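PDB 2P4F: similar to sp|P32453 Saccharomyces cerevisiae YNL315c ATP11 from Candida glabrata CBS 138, which probably acts as a mitochondrial chaperone that binds unfolded protein, as its yeast relative Atp11 does for the unassembled beta subunit of the F1-ATPase. Local coordinates for residues Asp103-Leu108 against Phe121-Lys126; Val152-Phe157 against Leu274-Asn279; Gln182-Gln187 against Val194-Thr199; Gln218-Leu223 against Leu231-Val236. All coordinates share one frame; numbering follows the deposited sequence.

Interaction 1 (Asp103-Leu108 against Phe121-Lys126); sequences DDYLKL and FLWRAK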
# COMPACT_ATOMS: atom_id res chain seq x y z
N ASP A 103 12.95 2.72 13.16
CA ASP A 103 13.90 3.38 14.09
C ASP A 103 14.50 4.66 13.54
O ASP A 103 14.96 5.55 14.28
CB ASP A 103 15.00 2.37 14.42
CG ASP A 103 15.86 2.79 15.60
OD1 ASP A 103 15.37 2.95 16.74
OD2 ASP A 103 17.08 2.92 15.35
N ASP A 104 14.58 4.78 12.20
CA ASP A 104 15.07 6.01 11.59
C ASP A 104 14.11 7.18 11.73
O ASP A 104 14.48 8.34 11.54
CB ASP A 104 15.33 5.76 10.10
CG ASP A 104 16.45 4.75 9.88
OD1 ASP A 104 17.52 4.91 10.55
OD2 ASP A 104 16.30 3.80 9.07
N TYR A 105 12.84 6.92 12.04
CA TYR A 105 11.85 7.97 12.20
C TYR A 105 11.49 8.20 13.66
O TYR A 105 11.35 9.35 14.09
CB TYR A 105 10.57 7.58 11.46
CG TYR A 105 10.73 7.32 9.97
CD1 TYR A 105 11.27 8.28 9.13
CD2 TYR A 105 10.27 6.14 9.42
CE1 TYR A 105 11.41 8.06 7.74
CE2 TYR A 105 10.39 5.90 8.05
CZ TYR A 105 10.95 6.84 7.23
OH TYR A 105 11.06 6.60 5.86
N LEU A 106 11.32 7.10 14.41
CA LEU A 106 11.00 7.15 15.84
C LEU A 106 11.91 6.14 16.53
O LEU A 106 11.80 4.95 16.16
CB LEU A 106 9.56 6.77 16.21
CG LEU A 106 8.43 7.57 15.60
CD1 LEU A 106 7.08 6.93 15.97
CD2 LEU A 106 8.48 9.02 16.07
N LYS A 107 12.74 6.51 17.46
CA LYS A 107 13.68 5.55 18.05
C LYS A 107 12.93 4.51 18.86
O LYS A 107 12.18 4.77 19.82
CB LYS A 107 14.70 6.25 18.94
CG LYS A 107 15.64 7.17 18.16
CD LYS A 107 16.43 6.41 17.10
CE LYS A 107 17.08 7.27 16.06
NZ LYS A 107 16.30 7.58 14.83
N LEU A 108 13.16 3.26 18.47
CA LEU A 108 12.39 2.20 19.13
C LEU A 108 12.68 2.14 20.62
O LEU A 108 11.76 1.87 21.39
CB LEU A 108 12.68 0.82 18.55
CG LEU A 108 12.49 0.72 17.04
CD1 LEU A 108 12.83 -0.67 16.53
CD2 LEU A 108 11.06 1.11 16.72
N PHE A 121 0.11 9.08 18.31
CA PHE A 121 0.24 10.57 18.32
C PHE A 121 1.58 10.99 17.76
O PHE A 121 1.71 11.92 16.97
CB PHE A 121 0.12 11.05 19.76
CG PHE A 121 -1.31 11.01 20.30
CD1 PHE A 121 -2.44 10.76 19.53
CD2 PHE A 121 -1.48 11.23 21.65
CE1 PHE A 121 -3.69 10.75 20.12
CE2 PHE A 121 -2.73 11.27 22.23
CZ PHE A 121 -3.86 11.03 21.46
N LEU A 122 2.62 10.27 18.22
CA LEU A 122 3.97 10.68 17.76
C LEU A 122 4.15 10.47 16.27
O LEU A 122 4.80 11.25 15.60
CB LEU A 122 5.06 9.89 18.49
CG LEU A 122 5.22 10.22 19.98
CD1 LEU A 122 6.24 9.24 20.54
CD2 LEU A 122 5.68 11.68 20.12
N TRP A 123 3.59 9.37 15.80
CA TRP A 123 3.75 9.07 14.35
C TRP A 123 3.02 10.11 13.52
O TRP A 123 3.55 10.63 12.52
CB TRP A 123 3.18 7.71 14.10
CG TRP A 123 3.27 7.16 12.71
CD1 TRP A 123 2.27 6.83 11.83
CD2 TRP A 123 4.52 6.83 12.06
NE1 TRP A 123 2.85 6.33 10.67
CE2 TRP A 123 4.21 6.31 10.78
CE3 TRP A 123 5.85 6.92 12.44
CZ2 TRP A 123 5.17 5.87 9.86
CZ3 TRP A 123 6.83 6.49 11.52
CH2 TRP A 123 6.48 5.99 10.26
N ARG A 124 1.78 10.44 13.96
CA ARG A 124 1.08 11.48 13.19
C ARG A 124 1.78 12.82 13.31
O ARG A 124 1.82 13.56 12.32
CB ARG A 124 -0.39 11.53 13.66
CG ARG A 124 -1.12 10.23 13.33
CD ARG A 124 -2.60 10.42 13.63
NE ARG A 124 -3.32 9.17 13.42
CZ ARG A 124 -3.68 8.64 12.26
NH1 ARG A 124 -3.40 9.25 11.12
NH2 ARG A 124 -4.34 7.47 12.26
N ALA A 125 2.35 13.16 14.49
CA ALA A 125 3.06 14.45 14.62
C ALA A 125 4.26 14.45 13.70
O ALA A 125 4.59 15.51 13.11
CB ALA A 125 3.52 14.70 16.06
N LYS A 126 4.92 13.30 13.56
CA LYS A 126 6.17 13.24 12.77
C LYS A 126 5.95 13.70 11.34
O LYS A 126 6.76 14.37 10.70
CB LYS A 126 6.71 11.80 12.79
CG LYS A 126 7.84 11.44 11.84
CD LYS A 126 9.13 12.16 12.24
CE LYS A 126 10.31 11.54 11.51
NZ LYS A 126 11.62 12.15 11.93
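Tyr105 and Leu106 form two neighbouring bumps against helix 116-126. Leu106 enters the notch between Leu122 and Trp123, and Tyr105 sits between the Trp123 rim and the Lys126 chain. The indole takes both at its rim. Leu106 CD1 lies 3.7 Å from Trp123 CE3, close to the indole plane. Tyr105 CD2 meets the next part of the rim, 3.9 Å from Trp123 CH2, and is also at the edge. The two aromatic rings meet obliquely, with their planes at 67° and neither ring stacked on the other. Trp123 CG is anti to its backbone N (chi1 -178°), which sets the indole off toward Tyr105 and Leu106. The second branch of Leu106 turns to Leu122, where its CD2 sits a looser 4.3 Å from Leu122 CB. This is a surface packing of the short, weakly bonded helix 102-105 and its following turn on helix 116-126, at one end of the half-barrel sheet. Lys126 lies across Tyr105 at the exposed margin. Its chain bends at chi2 (68°) and crosses the Tyr105 side chain at about a right angle. Lys126 CE packs 4.0 Å from Tyr105 CB, while its NZ stays 3.5 Å from Tyr105 O, with no hydrogen bond between them. The polar ends of both aromatic residues point to the sheet. Tyr105 OH bonds to Gln218 OE1, and Trp123 NE1 bonds to Met232 O. Trp127 adds edge-to-face contacts with both rings.

Interaction 2 (Val152-Phe157 against Leu274-Asn279); sequences VKNPLF and LLEDFN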
# COMPACT_ATOMS: atom_id res chain seq x y z
N VAL A 152 2.63 -11.13 -0.47
CA VAL A 152 3.82 -11.98 -0.76
C VAL A 152 3.56 -12.89 -1.95
O VAL A 152 4.38 -13.05 -2.85
CB VAL A 152 4.20 -12.83 0.48
CG1 VAL A 152 5.18 -13.93 0.08
CG2 VAL A 152 4.79 -11.92 1.57
N LYS A 153 2.36 -13.49 -1.98
CA LYS A 153 2.03 -14.45 -3.06
C LYS A 153 1.65 -13.73 -4.34
O LYS A 153 1.75 -14.37 -5.38
CB LYS A 153 0.85 -15.33 -2.59
CG LYS A 153 1.33 -16.32 -1.52
CD LYS A 153 0.29 -17.25 -1.02
CE LYS A 153 1.06 -18.43 -0.39
NZ LYS A 153 2.53 -18.19 -0.63
N ASN A 154 1.22 -12.49 -4.30
CA ASN A 154 0.67 -11.77 -5.45
C ASN A 154 1.25 -10.36 -5.51
O ASN A 154 0.49 -9.40 -5.36
CB ASN A 154 -0.86 -11.69 -5.33
CG ASN A 154 -1.51 -13.07 -5.22
OD1 ASN A 154 -1.71 -13.74 -6.23
ND2 ASN A 154 -1.83 -13.44 -3.98
N PRO A 155 2.55 -10.22 -5.67
CA PRO A 155 3.21 -8.93 -5.41
C PRO A 155 3.03 -7.88 -6.50
O PRO A 155 3.50 -6.75 -6.29
CB PRO A 155 4.70 -9.31 -5.24
CG PRO A 155 4.85 -10.52 -6.14
CD PRO A 155 3.55 -11.28 -5.94
N LEU A 156 2.38 -8.19 -7.62
CA LEU A 156 2.24 -7.22 -8.69
C LEU A 156 0.77 -7.09 -9.04
O LEU A 156 0.05 -8.10 -9.08
CB LEU A 156 3.05 -7.68 -9.91
CG LEU A 156 3.09 -6.67 -11.07
CD1 LEU A 156 3.84 -5.40 -10.66
CD2 LEU A 156 3.75 -7.32 -12.31
N PHE A 157 0.30 -5.89 -9.32
CA PHE A 157 -1.08 -5.77 -9.79
C PHE A 157 -1.18 -4.53 -10.67
O PHE A 157 -0.20 -3.80 -10.82
CB PHE A 157 -2.07 -5.73 -8.63
CG PHE A 157 -3.52 -6.09 -8.99
CD1 PHE A 157 -3.80 -7.20 -9.83
CD2 PHE A 157 -4.56 -5.36 -8.50
CE1 PHE A 157 -5.11 -7.57 -10.14
CE2 PHE A 157 -5.88 -5.72 -8.79
CZ PHE A 157 -6.13 -6.82 -9.60
N LEU A 274 -9.30 -12.18 -9.12
CA LEU A 274 -8.66 -11.46 -10.21
C LEU A 274 -7.20 -11.16 -9.92
O LEU A 274 -6.31 -11.19 -10.81
CB LEU A 274 -9.38 -10.12 -10.43
CG LEU A 274 -9.05 -9.36 -11.70
CD1 LEU A 274 -9.51 -10.12 -12.95
CD2 LEU A 274 -9.63 -7.94 -11.64
N LEU A 275 -6.92 -10.80 -8.67
CA LEU A 275 -5.53 -10.58 -8.22
C LEU A 275 -4.71 -11.84 -8.45
O LEU A 275 -3.55 -11.82 -8.98
CB LEU A 275 -5.52 -10.18 -6.73
CG LEU A 275 -4.13 -10.12 -6.10
CD1 LEU A 275 -3.33 -8.98 -6.71
CD2 LEU A 275 -4.30 -9.96 -4.59
N GLU A 276 -5.26 -12.98 -8.03
CA GLU A 276 -4.50 -14.23 -8.19
C GLU A 276 -4.32 -14.57 -9.66
O GLU A 276 -3.24 -14.96 -10.11
CB GLU A 276 -5.20 -15.37 -7.43
CG GLU A 276 -5.15 -15.13 -5.91
CD GLU A 276 -5.90 -16.16 -5.13
OE1 GLU A 276 -6.80 -16.85 -5.69
OE2 GLU A 276 -5.59 -16.32 -3.91
N ASP A 277 -5.38 -14.39 -10.45
CA ASP A 277 -5.25 -14.70 -11.88
C ASP A 277 -4.21 -13.84 -12.57
O ASP A 277 -3.45 -14.32 -13.44
CB ASP A 277 -6.61 -14.48 -12.56
CG ASP A 277 -7.58 -15.61 -12.27
OD1 ASP A 277 -7.19 -16.69 -11.79
OD2 ASP A 277 -8.79 -15.38 -12.53
N PHE A 278 -4.15 -12.55 -12.19
CA PHE A 278 -3.10 -11.69 -12.77
C PHE A 278 -1.72 -12.27 -12.42
O PHE A 278 -0.86 -12.41 -13.29
CB PHE A 278 -3.26 -10.27 -12.21
CG PHE A 278 -2.21 -9.33 -12.78
CD1 PHE A 278 -2.40 -8.70 -14.01
CD2 PHE A 278 -1.04 -9.08 -12.05
CE1 PHE A 278 -1.42 -7.86 -14.49
CE2 PHE A 278 -0.05 -8.25 -12.54
CZ PHE A 278 -0.27 -7.62 -13.74
N ASN A 279 -1.50 -12.56 -11.13
CA ASN A 279 -0.16 -12.95 -10.70
C ASN A 279 0.26 -14.33 -11.19
O ASN A 279 1.46 -14.62 -11.28
CB ASN A 279 -0.07 -12.88 -9.16
CG ASN A 279 0.20 -11.43 -8.79
OD1 ASN A 279 1.37 -10.98 -8.68
ND2 ASN A 279 -0.88 -10.67 -8.57
O HOH W 1 -3.07 -15.94 -2.99
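Asn154 and Asn279 bring their CA atoms to 5.4 Å where the chain leaves helix 140-153 and enters edge strand 156-162, beside helix 266-280. The Asn279 amide grips the backbone of Leu156 at both ends. Its OD1 accepts from Leu156 N at 3.2 Å, on a lone pair in the carbonyl plane. Its ND2 donates to Leu156 O at 2.8 Å and also to Leu275 O, one helical turn back. The bond to Leu275 O is nearly straight (176°), that to Leu156 O more bent (136°). Together with the OD1 bond they fix the rotation of the amide. Asn154 CB packs on Leu275 CG at 3.7 Å. Asn154 ND2 bonds to Tyr150 O, and a water links it to Glu276 OE2. Phe157 CG is anti to its backbone N (chi1 -160°), which turns the ring toward helix 266-280. Leu275 CD1 lies over one face of it, 3.9 Å from the centroid, as a CH-pi contact. The edge of Phe157 points to the face of Phe278 in an offset edge-to-face pair. Phe285 packs edge-to-face with Phe278. Leu156 N and O face away from strand 179-190, so a side chain meets this outermost strand in place of another strand.

Interaction 3 (Gln182-Gln187 against Val194-Thr199); sequences QYVQWQ and VHCLIT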
# COMPACT_ATOMS: atom_id res chain seq x y z
N GLN A 182 -2.23 1.95 -13.54
CA GLN A 182 -1.10 2.05 -12.62
C GLN A 182 -0.59 0.67 -12.30
O GLN A 182 -1.43 -0.19 -12.05
CB GLN A 182 -1.56 2.70 -11.31
CG GLN A 182 -2.37 3.98 -11.51
CD GLN A 182 -1.65 5.09 -12.24
OE1 GLN A 182 -0.51 5.41 -11.89
NE2 GLN A 182 -2.29 5.75 -13.23
N TYR A 183 0.73 0.48 -12.25
CA TYR A 183 1.23 -0.72 -11.59
C TYR A 183 1.26 -0.52 -10.10
O TYR A 183 1.58 0.59 -9.63
CB TYR A 183 2.67 -0.94 -12.05
CG TYR A 183 2.85 -1.74 -13.33
CD1 TYR A 183 2.28 -3.00 -13.42
CD2 TYR A 183 3.59 -1.27 -14.39
CE1 TYR A 183 2.43 -3.78 -14.57
CE2 TYR A 183 3.76 -2.02 -15.54
CZ TYR A 183 3.16 -3.28 -15.63
OH TYR A 183 3.32 -4.07 -16.72
N VAL A 184 0.95 -1.59 -9.39
CA VAL A 184 1.11 -1.70 -7.95
C VAL A 184 2.17 -2.75 -7.69
O VAL A 184 1.97 -3.88 -8.20
CB VAL A 184 -0.21 -2.12 -7.28
CG1 VAL A 184 -0.02 -2.35 -5.77
CG2 VAL A 184 -1.30 -1.08 -7.56
N GLN A 185 3.23 -2.47 -6.97
CA GLN A 185 4.23 -3.51 -6.69
C GLN A 185 4.51 -3.51 -5.18
O GLN A 185 4.84 -2.46 -4.63
CB GLN A 185 5.56 -3.28 -7.47
CG GLN A 185 6.46 -4.53 -7.36
CD GLN A 185 7.72 -4.41 -8.21
OE1 GLN A 185 8.01 -3.34 -8.82
NE2 GLN A 185 8.48 -5.51 -8.25
N TRP A 186 4.41 -4.70 -4.59
CA TRP A 186 4.83 -4.88 -3.20
C TRP A 186 6.28 -5.32 -3.16
O TRP A 186 6.66 -6.24 -3.92
CB TRP A 186 3.96 -5.92 -2.53
CG TRP A 186 2.55 -5.48 -2.30
CD1 TRP A 186 1.46 -5.65 -3.13
CD2 TRP A 186 2.06 -4.81 -1.14
NE1 TRP A 186 0.31 -5.11 -2.56
CE2 TRP A 186 0.67 -4.59 -1.33
CE3 TRP A 186 2.69 -4.37 0.05
CZ2 TRP A 186 -0.11 -3.95 -0.38
CZ3 TRP A 186 1.88 -3.74 0.98
CH2 TRP A 186 0.51 -3.53 0.78
N GLN A 187 7.06 -4.68 -2.35
CA GLN A 187 8.48 -4.99 -2.20
C GLN A 187 8.76 -5.26 -0.72
O GLN A 187 8.39 -4.45 0.17
CB GLN A 187 9.34 -3.83 -2.72
CG GLN A 187 9.14 -3.72 -4.22
CD GLN A 187 10.38 -3.19 -4.89
OE1 GLN A 187 11.02 -2.28 -4.34
NE2 GLN A 187 10.65 -3.79 -6.04
N VAL A 194 7.81 -3.22 4.76
CA VAL A 194 7.16 -3.66 3.51
C VAL A 194 6.80 -2.43 2.73
O VAL A 194 6.29 -1.46 3.33
CB VAL A 194 5.90 -4.49 3.85
CG1 VAL A 194 5.16 -4.87 2.55
CG2 VAL A 194 6.28 -5.74 4.64
N HIS A 195 7.10 -2.40 1.43
CA HIS A 195 6.80 -1.21 0.64
C HIS A 195 5.72 -1.51 -0.40
O HIS A 195 5.68 -2.64 -0.91
CB HIS A 195 8.06 -0.76 -0.13
CG HIS A 195 9.17 -0.32 0.78
ND1 HIS A 195 10.43 -0.07 0.26
CD2 HIS A 195 9.21 -0.01 2.10
CE1 HIS A 195 11.19 0.35 1.28
NE2 HIS A 195 10.50 0.40 2.42
N CYS A 196 4.92 -0.52 -0.72
CA CYS A 196 3.98 -0.63 -1.84
C CYS A 196 4.29 0.52 -2.78
O CYS A 196 4.26 1.70 -2.30
CB CYS A 196 2.53 -0.59 -1.29
SG CYS A 196 1.35 -0.78 -2.67
N LEU A 197 4.62 0.29 -4.04
CA LEU A 197 5.05 1.30 -4.98
C LEU A 197 4.00 1.40 -6.08
O LEU A 197 3.61 0.34 -6.62
CB LEU A 197 6.38 0.90 -5.62
CG LEU A 197 7.53 0.47 -4.67
CD1 LEU A 197 8.77 0.19 -5.52
CD2 LEU A 197 7.76 1.49 -3.59
N ILE A 198 3.54 2.58 -6.42
CA ILE A 198 2.55 2.76 -7.47
C ILE A 198 3.14 3.66 -8.55
O ILE A 198 3.62 4.76 -8.27
CB ILE A 198 1.22 3.28 -6.88
CG1 ILE A 198 0.79 2.50 -5.62
CG2 ILE A 198 0.12 3.23 -7.96
CD1 ILE A 198 -0.52 3.02 -5.00
N THR A 199 3.09 3.18 -9.80
CA THR A 199 3.77 3.77 -10.94
C THR A 199 2.82 3.85 -12.14
O THR A 199 2.06 2.90 -12.39
CB THR A 199 4.96 2.89 -11.37
OG1 THR A 199 5.78 2.67 -10.21
CG2 THR A 199 5.78 3.58 -12.45
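Trp186 and Cys196 face each other as a non-hydrogen-bonded pair of the beta hairpin formed by strands 179-190 and 193-200. Cys196 SG stands over the six-membered ring of Trp186, 4.2 Å from its centroid, in a sulfur-aromatic contact. Cys196 CB lies over the same ring at 4.0 Å and makes a CH-pi contact. The cysteine has SG anti to its backbone N (chi1 -178°), and the sulfur also touches Val184 CG1 at 3.7 Å. At the edge of the indole, Val194 CG1 comes within 3.5 Å of Trp186 CE3. Next to Val184, Ile198 points to the same face of the sheet. On the other face, Leu197 CD1 reaches 3.5 Å from Gln187 OE1, and the two side chains cross at about a right angle. Six backbone hydrogen bonds set this register. They join Tyr183 with Thr199, Gln185 with Leu197 and Gln187 with His195, two bonds to each pair. Further out, helix 140-153 supplies Met147 and Ala151 against Trp186, and helix 244-257 supplies Val254. Tyr258 packs edge-to-face on the indole. His195 NE2 bonds to Gln218. The chemistry differs by face. The buried Trp186 side is largely apolar, with Gln182 at its end bonded to His214, and relies on sulfur-aromatic, CH-pi and apolar contact. Polarity is kept mostly to the partly exposed Gln185 side.

Interaction 4 (Gln218-Leu223 against Leu231-Val236); sequences QFHLDL and LMNGQV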
# COMPACT_ATOMS: atom_id res chain seq x y z
N GLN A 218 5.38 2.96 2.93
CA GLN A 218 6.08 2.04 3.80
C GLN A 218 5.11 1.58 4.90
O GLN A 218 4.38 2.43 5.45
CB GLN A 218 7.29 2.67 4.51
CG GLN A 218 8.39 3.20 3.57
CD GLN A 218 9.62 3.48 4.44
OE1 GLN A 218 9.55 4.49 5.20
NE2 GLN A 218 10.66 2.63 4.39
N PHE A 219 5.17 0.26 5.17
CA PHE A 219 4.50 -0.31 6.33
C PHE A 219 5.56 -0.84 7.26
O PHE A 219 6.36 -1.67 6.84
CB PHE A 219 3.56 -1.44 5.89
CG PHE A 219 2.41 -0.97 5.04
CD1 PHE A 219 1.19 -0.57 5.60
CD2 PHE A 219 2.54 -0.95 3.65
CE1 PHE A 219 0.09 -0.15 4.83
CE2 PHE A 219 1.47 -0.52 2.87
CZ PHE A 219 0.25 -0.16 3.45
N HIS A 220 5.55 -0.34 8.49
CA HIS A 220 6.56 -0.75 9.47
C HIS A 220 5.96 -1.73 10.44
O HIS A 220 4.94 -1.39 11.05
CB HIS A 220 7.04 0.49 10.26
CG HIS A 220 7.65 1.47 9.29
ND1 HIS A 220 8.91 1.30 8.77
CD2 HIS A 220 7.11 2.61 8.77
CE1 HIS A 220 9.14 2.31 7.95
NE2 HIS A 220 8.06 3.14 7.92
N LEU A 221 6.53 -2.89 10.59
CA LEU A 221 5.96 -3.97 11.40
C LEU A 221 6.65 -4.16 12.74
O LEU A 221 6.39 -5.11 13.46
CB LEU A 221 6.08 -5.30 10.60
CG LEU A 221 5.56 -5.27 9.16
CD1 LEU A 221 5.65 -6.69 8.63
CD2 LEU A 221 4.18 -4.67 9.05
N ASP A 222 7.57 -3.27 13.10
CA ASP A 222 8.42 -3.37 14.27
C ASP A 222 7.59 -3.49 15.55
O ASP A 222 8.11 -4.08 16.53
CB ASP A 222 9.34 -2.14 14.36
CG ASP A 222 10.09 -1.90 13.06
OD1 ASP A 222 11.37 -1.95 13.13
OD2 ASP A 222 9.50 -1.60 11.98
N LEU A 223 6.39 -2.90 15.59
CA LEU A 223 5.57 -2.96 16.81
C LEU A 223 4.44 -3.95 16.68
O LEU A 223 3.47 -4.00 17.48
CB LEU A 223 4.97 -1.55 17.06
CG LEU A 223 6.04 -0.46 17.12
CD1 LEU A 223 5.37 0.89 17.45
CD2 LEU A 223 7.12 -0.85 18.09
N LEU A 231 2.65 0.78 11.42
CA LEU A 231 2.70 2.23 11.17
C LEU A 231 2.94 2.42 9.68
O LEU A 231 3.89 1.80 9.13
CB LEU A 231 3.83 2.85 12.00
CG LEU A 231 3.56 2.81 13.53
CD1 LEU A 231 4.67 3.66 14.15
CD2 LEU A 231 2.21 3.30 13.90
N MET A 232 2.12 3.26 9.03
CA MET A 232 2.27 3.48 7.58
C MET A 232 2.64 4.89 7.26
O MET A 232 2.05 5.78 7.91
CB MET A 232 0.92 3.15 6.90
CG MET A 232 1.03 3.24 5.38
SD MET A 232 -0.64 3.25 4.62
CE MET A 232 -0.99 5.00 4.78
N ASN A 233 3.60 5.10 6.39
CA ASN A 233 3.90 6.45 5.91
C ASN A 233 4.02 6.34 4.39
O ASN A 233 4.70 5.45 3.89
CB ASN A 233 5.16 7.08 6.50
CG ASN A 233 6.39 6.23 6.31
OD1 ASN A 233 6.51 5.20 6.97
ND2 ASN A 233 7.38 6.55 5.49
N GLY A 234 3.38 7.24 3.66
CA GLY A 234 3.57 7.23 2.21
C GLY A 234 3.76 8.65 1.75
O GLY A 234 3.43 9.64 2.45
N GLN A 235 4.33 8.77 0.57
CA GLN A 235 4.57 10.10 0.00
C GLN A 235 4.11 10.08 -1.46
O GLN A 235 4.38 9.05 -2.16
CB GLN A 235 6.05 10.52 0.03
CG GLN A 235 6.51 11.12 1.35
CD GLN A 235 8.02 11.27 1.47
OE1 GLN A 235 8.56 11.64 2.51
NE2 GLN A 235 8.73 10.99 0.38
N VAL A 236 3.48 11.12 -1.92
CA VAL A 236 3.12 11.28 -3.33
C VAL A 236 4.04 12.32 -3.94
O VAL A 236 4.20 13.42 -3.36
CB VAL A 236 1.65 11.73 -3.50
CG1 VAL A 236 1.24 11.85 -4.97
CG2 VAL A 236 0.79 10.72 -2.75
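His220 and Gln218 both reach Asn233 across two antiparallel strands, and this polar group is the tight part of the contact. His220 NE2 donates to Asn233 OD1 at 2.7 Å. The ring and the amide are nearly coplanar, yet this short bond is bent (135°). Asn233 ND2 donates to Gln218 OE1 at 3.0 Å, on a lone pair, in a straighter bond (169°), with the two amide planes almost perpendicular. Asn233 CG sits between the backbone N and the carbonyl carbon (chi1 55°); from there OD1 is turned to His220 and ND2 to Gln218. Gln218 OE1 also bonds to Tyr105 OH, so two groups hold it. Paired backbone bonds link Gln218 with Asn233 and His220 with Leu231; Leu231 N to His220 O is the longest, at 3.2 Å. On the other face of the sheet, Phe219 and Met232 lie side by side, pointing the same way. Met232 CG is over the Phe219 ring, 4.0 Å from its centroid. The sulfur approaches obliquely, with Met232 SD 3.5 Å from Phe219 CE1, a Met-aromatic contact. The contact is looser at Leu223, a partly exposed residue at the N-cap of helix 224-227. Its CD1 is 4.4 Å from Leu231 CD1, and Val119 of helix 116-126 touches both leucines. Strands 215-220 and 229-236 are neighbours in the antiparallel sheet of the half barrel. Strand 193-200 flanks the first and strand 133-139 the second. Helices 102-105 and 116-126 pack on the Asn233 face, while Phe144 of helix 140-153 meets Phe219 on the other.

Interactions 3 and 4 are sheet pairings near the middle of the chain, and interactions 1 and 2 dock helical parts at opposite sides of its centre, about 32 Å apart between contact centres. Interaction 4 is buried, 2 and 3 are partly buried, and 1 is at the surface. In interaction 1 no hydrogen bond runs between its two segments. It rests on interaction 4, whose core is polar side-chain bonding. Interaction 2 mixes amide bonds with aromatic packing. It joins interaction 3 through backbone bonds of strand 156-162 to strand 179-190. Interactions 3 and 4 are linked where strands 193-200 and 215-220 run side by side. Sulfur-aromatic contacts occur in both, always on the face toward helix 140-153.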